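Tyrosyl-tRNA synthetase from Aeropyrum pernix catalyses the two-step attachment of tyrosine to its tRNA, first activating the amino acid with ATP and then transferring it to the tRNA acceptor end. Local coordinates of one contact, PDB 2CYA (chain A, 2.20 Å), residues Ala264-Lys269 and Arg314-Gly319, beside the matching contact of the related tyrosine--tRNA ligase from Archaeoglobus fulgidus, PDB 2CYB (chain B, 1.80 Å), residues Ala239-Gly244 and Glu288-Gly293. Both blocks share one frame: the second was fitted to the first on N, CA, C and O of the twelve residues, RMSD 0.33 Å. Numbering follows each deposited sequence.

Structure 1 (2CYA); sequences AYCPAK and RDYTDG.
Tyr316 reaches from the last turn of helix 309-317 to the backbone of the loop 264-269, which links helices 254-262 and 275-284. This is surface packing in a class I synthetase, away from its tyrosine and ATP sites. With CG anti to the backbone N (chi1 -174°), CB sends the ring across to the loop: Tyr316 CD2 passes Lys269 CA, Tyr316 CE2 meets Lys269 N at 3.4 Å, and Tyr316 CE2 and CZ both lie 3.4 Å from Pro267 O at the ring edge. The tip, Tyr316 OH, donates to Pro267 O at 2.5 Å, from above the carbonyl plane. Cys266 SG approaches obliquely, 4.2 Å from Tyr316 CZ and beside the hydroxyl, a Cys sulfur-aromatic contact. Pro323, Leu326 and Leu277 also pack on the tyrosine. Lys269 CA makes a CH...O contact to Tyr316 O (3.3 Å), and its extended chain runs over the helix end, Lys269 CG 3.0 Å from Thr317 O and Lys269 CE 3.4 Å from Gly319 CA. Thr317 OG1 bonds to Glu313 O.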
loop_
_atom_site.group_PDB
_atom_site.type_symbol
_atom_site.label_atom_id
_atom_site.label_comp_id
_atom_site.label_asym_id
_atom_site.label_seq_id
_atom_site.Cartn_x
_atom_site.Cartn_y
_atom_site.Cartn_z
ATOM N N ALA A 264 -11.207 16.061 -37.877
ATOM C CA ALA A 264 -11.076 14.688 -37.384
ATOM C C ALA A 264 -10.733 13.590 -38.394
ATOM O O ALA A 264 -11.179 13.610 -39.537
ATOM C CB ALA A 264 -12.349 14.292 -36.632
ATOM N N TYR A 265 -9.948 12.618 -37.942
ATOM C CA TYR A 265 -9.577 11.479 -38.774
ATOM C C TYR A 265 -10.878 10.757 -39.109
ATOM O O TYR A 265 -11.635 10.404 -38.210
ATOM C CB TYR A 265 -8.651 10.552 -37.993
ATOM C CG TYR A 265 -8.193 9.324 -38.746
ATOM C CD1 TYR A 265 -7.465 9.438 -39.937
ATOM C CD2 TYR A 265 -8.443 8.047 -38.245
ATOM C CE1 TYR A 265 -6.994 8.308 -40.601
ATOM C CE2 TYR A 265 -7.978 6.914 -38.897
ATOM C CZ TYR A 265 -7.254 7.049 -40.072
ATOM O OH TYR A 265 -6.799 5.925 -40.715
ATOM N N CYS A 266 -11.142 10.542 -40.396
ATOM C CA CYS A 266 -12.374 9.884 -40.819
ATOM C C CYS A 266 -12.223 9.230 -42.206
ATOM O O CYS A 266 -12.802 9.688 -43.194
ATOM C CB CYS A 266 -13.508 10.919 -40.827
ATOM S SG CYS A 266 -15.147 10.257 -41.164
ATOM N N PRO A 267 -11.451 8.131 -42.285
ATOM C CA PRO A 267 -11.197 7.386 -43.526
ATOM C C PRO A 267 -12.473 6.971 -44.242
ATOM O O PRO A 267 -13.376 6.408 -43.631
ATOM C CB PRO A 267 -10.415 6.170 -43.046
ATOM C CG PRO A 267 -9.736 6.661 -41.826
ATOM C CD PRO A 267 -10.826 7.444 -41.143
ATOM N N ALA A 268 -12.537 7.236 -45.540
ATOM C CA ALA A 268 -13.712 6.878 -46.326
ATOM C C ALA A 268 -14.003 5.385 -46.216
ATOM O O ALA A 268 -13.084 4.571 -46.190
ATOM C CB ALA A 268 -13.495 7.261 -47.782
ATOM N N LYS A 269 -15.284 5.036 -46.144
ATOM C CA LYS A 269 -15.718 3.641 -46.051
ATOM C C LYS A 269 -15.107 2.834 -44.895
ATOM O O LYS A 269 -15.474 1.677 -44.685
ATOM C CB LYS A 269 -15.427 2.914 -47.372
ATOM C CG LYS A 269 -16.109 3.500 -48.606
ATOM C CD LYS A 269 -15.791 2.661 -49.856
ATOM C CE LYS A 269 -16.457 3.227 -51.114
ATOM N NZ LYS A 269 -16.166 2.423 -52.353
ATOM N N ARG A 314 -23.486 1.002 -42.882
ATOM C CA ARG A 314 -23.572 0.329 -44.175
ATOM C C ARG A 314 -23.402 1.398 -45.250
ATOM O O ARG A 314 -22.467 1.341 -46.051
ATOM C CB ARG A 314 -24.923 -0.376 -44.317
ATOM C CG ARG A 314 -25.121 -1.489 -43.304
ATOM C CD ARG A 314 -26.447 -2.198 -43.502
ATOM N NE ARG A 314 -26.639 -3.267 -42.526
ATOM C CZ ARG A 314 -27.688 -4.086 -42.504
ATOM N NH1 ARG A 314 -28.652 -3.964 -43.410
ATOM N NH2 ARG A 314 -27.770 -5.036 -41.578
ATOM N N ASP A 315 -24.295 2.384 -45.247
ATOM C CA ASP A 315 -24.231 3.487 -46.201
ATOM C C ASP A 315 -22.844 4.128 -46.221
ATOM O O ASP A 315 -22.389 4.603 -47.264
ATOM C CB ASP A 315 -25.264 4.553 -45.843
ATOM C CG ASP A 315 -26.608 4.303 -46.489
ATOM O OD1 ASP A 315 -27.072 3.143 -46.472
ATOM O OD2 ASP A 315 -27.206 5.272 -47.006
ATOM N N TYR A 316 -22.172 4.151 -45.072
ATOM C CA TYR A 316 -20.843 4.742 -45.014
ATOM C C TYR A 316 -19.839 3.814 -45.674
ATOM O O TYR A 316 -18.940 4.269 -46.383
ATOM C CB TYR A 316 -20.403 5.001 -43.570
ATOM C CG TYR A 316 -19.092 5.753 -43.495
ATOM C CD1 TYR A 316 -19.033 7.109 -43.805
ATOM C CD2 TYR A 316 -17.906 5.103 -43.158
ATOM C CE1 TYR A 316 -17.836 7.798 -43.784
ATOM C CE2 TYR A 316 -16.693 5.789 -43.135
ATOM C CZ TYR A 316 -16.669 7.136 -43.451
ATOM O OH TYR A 316 -15.479 7.835 -43.447
ATOM N N THR A 317 -19.988 2.515 -45.429
ATOM C CA THR A 317 -19.089 1.530 -46.015
ATOM C C THR A 317 -19.268 1.491 -47.531
ATOM O O THR A 317 -18.289 1.470 -48.276
ATOM C CB THR A 317 -19.347 0.120 -45.456
ATOM O OG1 THR A 317 -19.010 0.086 -44.065
ATOM C CG2 THR A 317 -18.495 -0.907 -46.200
ATOM N N ASP A 318 -20.521 1.486 -47.978
ATOM C CA ASP A 318 -20.823 1.454 -49.404
ATOM C C ASP A 318 -20.595 2.820 -50.050
ATOM O O ASP A 318 -21.331 3.208 -50.957
ATOM C CB ASP A 318 -22.276 1.021 -49.637
ATOM C CG ASP A 318 -22.613 -0.294 -48.954
ATOM O OD1 ASP A 318 -21.726 -1.173 -48.872
ATOM O OD2 ASP A 318 -23.771 -0.453 -48.509
ATOM N N GLY A 319 -19.581 3.542 -49.571
ATOM C CA GLY A 319 -19.254 4.860 -50.099
ATOM C C GLY A 319 -20.438 5.784 -50.326
ATOM O O GLY A 319 -20.281 6.882 -50.860
#

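Structure 2 (2CYB); sequences AYCPAG and EDFKSG.
Phe290 sends its ring across to the backbone of the loop 239-244. With CG anti to the backbone N (chi1 -167°), CB places the ring so that Phe290 CD2 passes Gly244 CA, Phe290 CE2 meets Gly244 N at 3.3 Å, and Phe290 CE2 and the tip, CZ, lie 3.2 and 3.5 Å from Pro242 O at the ring edge. The ring has no polar atom to bond that oxygen. Cys241 SG approaches obliquely, 3.8 Å from Phe290 CZ, a Cys sulfur-aromatic contact. Pro297 and Leu252 also pack on the phenylalanine. Gly244 CA makes a CH...O contact to Phe290 O (3.2 Å), and the backbone itself passes the helix, Gly244 CA lying 3.9 Å from Lys291 CA. A modelled water donates to Phe290 O at 2.7 Å, takes a weak bond from Gly244 N, and sits above the centre of the ring. CB of Lys291 points away from the loop; its CG comes near Gly244 O and the extended chain carries on beyond. Ser292 OG donates to Asp289 O (3.1 Å), from above the carbonyl plane.

What differs
The hydroxyl of Tyr316(A) is the sharpest difference: its OH donates to Pro267(A) O at 2.5 Å, and Phe290(B) has no polar atom to make that bond. The rings themselves stay in place, the two CZ atoms lying 0.4 Å apart and the CE2 atoms 0.3 Å apart after superposition. Contacts to the loop backbone persist, as does the touch of the sulfur, Cys266(A) and Cys241(B) keeping their place. Loop and helix end are therefore tied by one direct side-chain bond in the first structure, while this ring meets the loop by packing alone in the second.

Lys269(A) against Gly244(B) comes next. Phi is positive at both, and the comparable CA atoms coincide within the error, but the side chain from CB to NZ has no counterpart in Gly244(B). The contacts of Lys269(A) CG with Thr317(A) O, 3.0 Å, and of Lys269(A) CE with Gly319(A) CA, 3.4 Å, belong to structure 1 alone; Gly244(B) has no side chain to make them.

On the helix, CG2 of Thr317(A) and CG of Lys291(B) lie 1.0 Å apart; OG1 of Thr317(A), which bonds to Glu313(A) O, is unmatched, as are CD, CE and NZ of Lys291(B). Both CB atoms stay near the carbonyl O of Lys269(A) or Gly244(B). Asp318(A) stands against Ser292(B), whose OG bonds Asp289(B) O at 3.1 Å, whereas Asp318(A) OD2 is 5.4 Å from Asp315(A) O, too far for the like bond.

Structure 2 (2CYB)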
loop_
_atom_site.group_PDB
_atom_site.type_symbol
_atom_site.label_atom_id
_atom_site.label_comp_id
_atom_site.label_asym_id
_atom_site.label_seq_id
_atom_site.Cartn_x
_atom_site.Cartn_y
_atom_site.Cartn_z
ATOM N N ALA B 239 -10.991 16.059 -37.903
ATOM C CA ALA B 239 -10.855 14.720 -37.348
ATOM C C ALA B 239 -10.555 13.674 -38.413
ATOM O O ALA B 239 -10.902 13.831 -39.586
ATOM C CB ALA B 239 -12.123 14.336 -36.590
ATOM N N TYR B 240 -9.894 12.607 -37.984
ATOM C CA TYR B 240 -9.560 11.490 -38.850
ATOM C C TYR B 240 -10.878 10.768 -39.134
ATOM O O TYR B 240 -11.607 10.411 -38.206
ATOM C CB TYR B 240 -8.592 10.561 -38.118
ATOM C CG TYR B 240 -8.364 9.218 -38.771
ATOM C CD1 TYR B 240 -7.801 9.121 -40.042
ATOM C CD2 TYR B 240 -8.676 8.037 -38.098
ATOM C CE1 TYR B 240 -7.549 7.877 -40.625
ATOM C CE2 TYR B 240 -8.427 6.792 -38.670
ATOM C CZ TYR B 240 -7.864 6.719 -39.931
ATOM O OH TYR B 240 -7.605 5.489 -40.492
ATOM N N CYS B 241 -11.190 10.567 -40.410
ATOM C CA CYS B 241 -12.433 9.898 -40.787
ATOM C C CYS B 241 -12.295 9.255 -42.155
ATOM O O CYS B 241 -12.805 9.773 -43.150
ATOM C CB CYS B 241 -13.592 10.902 -40.798
ATOM S SG CYS B 241 -15.242 10.188 -41.069
ATOM N N PRO B 242 -11.597 8.111 -42.223
ATOM C CA PRO B 242 -11.378 7.373 -43.471
ATOM C C PRO B 242 -12.685 6.923 -44.113
ATOM O O PRO B 242 -13.506 6.260 -43.479
ATOM C CB PRO B 242 -10.512 6.197 -43.025
ATOM C CG PRO B 242 -10.959 5.975 -41.608
ATOM C CD PRO B 242 -11.022 7.382 -41.081
ATOM N N ALA B 243 -12.872 7.292 -45.376
ATOM C CA ALA B 243 -14.080 6.930 -46.099
ATOM C C ALA B 243 -14.224 5.412 -46.170
ATOM O O ALA B 243 -13.260 4.703 -46.453
ATOM C CB ALA B 243 -14.044 7.528 -47.510
ATOM N N GLY B 244 -15.427 4.919 -45.891
ATOM C CA GLY B 244 -15.674 3.488 -45.952
ATOM C C GLY B 244 -15.052 2.647 -44.851
ATOM O O GLY B 244 -15.128 1.418 -44.895
ATOM N N GLU B 288 -23.555 1.034 -42.869
ATOM C CA GLU B 288 -23.711 0.370 -44.157
ATOM C C GLU B 288 -23.529 1.368 -45.300
ATOM O O GLU B 288 -22.826 1.089 -46.271
ATOM C CB GLU B 288 -25.094 -0.279 -44.248
ATOM C CG GLU B 288 -25.071 -1.751 -44.653
ATOM C CD GLU B 288 -24.483 -2.656 -43.577
ATOM O OE1 GLU B 288 -23.304 -2.465 -43.208
ATOM O OE2 GLU B 288 -25.204 -3.561 -43.101
ATOM N N ASP B 289 -24.166 2.529 -45.183
ATOM C CA ASP B 289 -24.057 3.560 -46.211
ATOM C C ASP B 289 -22.666 4.175 -46.252
ATOM O O ASP B 289 -22.198 4.605 -47.308
ATOM C CB ASP B 289 -25.103 4.656 -45.985
ATOM C CG ASP B 289 -26.357 4.439 -46.814
ATOM O OD1 ASP B 289 -26.444 3.398 -47.497
ATOM O OD2 ASP B 289 -27.253 5.305 -46.786
ATOM N N PHE B 290 -22.007 4.215 -45.097
ATOM C CA PHE B 290 -20.664 4.768 -45.014
ATOM C C PHE B 290 -19.696 3.793 -45.673
ATOM O O PHE B 290 -18.800 4.181 -46.418
ATOM C CB PHE B 290 -20.261 4.969 -43.551
ATOM C CG PHE B 290 -19.036 5.820 -43.378
ATOM C CD1 PHE B 290 -19.122 7.206 -43.455
ATOM C CD2 PHE B 290 -17.793 5.237 -43.177
ATOM C CE1 PHE B 290 -17.988 8.000 -43.340
ATOM C CE2 PHE B 290 -16.647 6.024 -43.061
ATOM C CZ PHE B 290 -16.748 7.410 -43.142
ATOM N N LYS B 291 -19.896 2.514 -45.390
ATOM C CA LYS B 291 -19.054 1.467 -45.927
ATOM C C LYS B 291 -19.188 1.378 -47.449
ATOM O O LYS B 291 -18.208 1.124 -48.149
ATOM C CB LYS B 291 -19.445 0.138 -45.277
ATOM C CG LYS B 291 -18.349 -0.907 -45.241
ATOM C CD LYS B 291 -18.784 -2.106 -44.402
ATOM C CE LYS B 291 -17.668 -3.139 -44.277
ATOM N NZ LYS B 291 -18.067 -4.306 -43.433
ATOM N N SER B 292 -20.397 1.601 -47.955
ATOM C CA SER B 292 -20.662 1.523 -49.392
ATOM C C SER B 292 -20.293 2.789 -50.163
ATOM O O SER B 292 -20.230 2.779 -51.393
ATOM C CB SER B 292 -22.141 1.219 -49.639
ATOM O OG SER B 292 -22.952 2.345 -49.343
ATOM N N GLY B 293 -20.061 3.880 -49.448
ATOM C CA GLY B 293 -19.710 5.116 -50.121
ATOM C C GLY B 293 -20.917 5.986 -50.411
ATOM O O GLY B 293 -20.790 7.024 -51.054
HETATM O O HOH W 1 -17.945 6.672 -46.999
#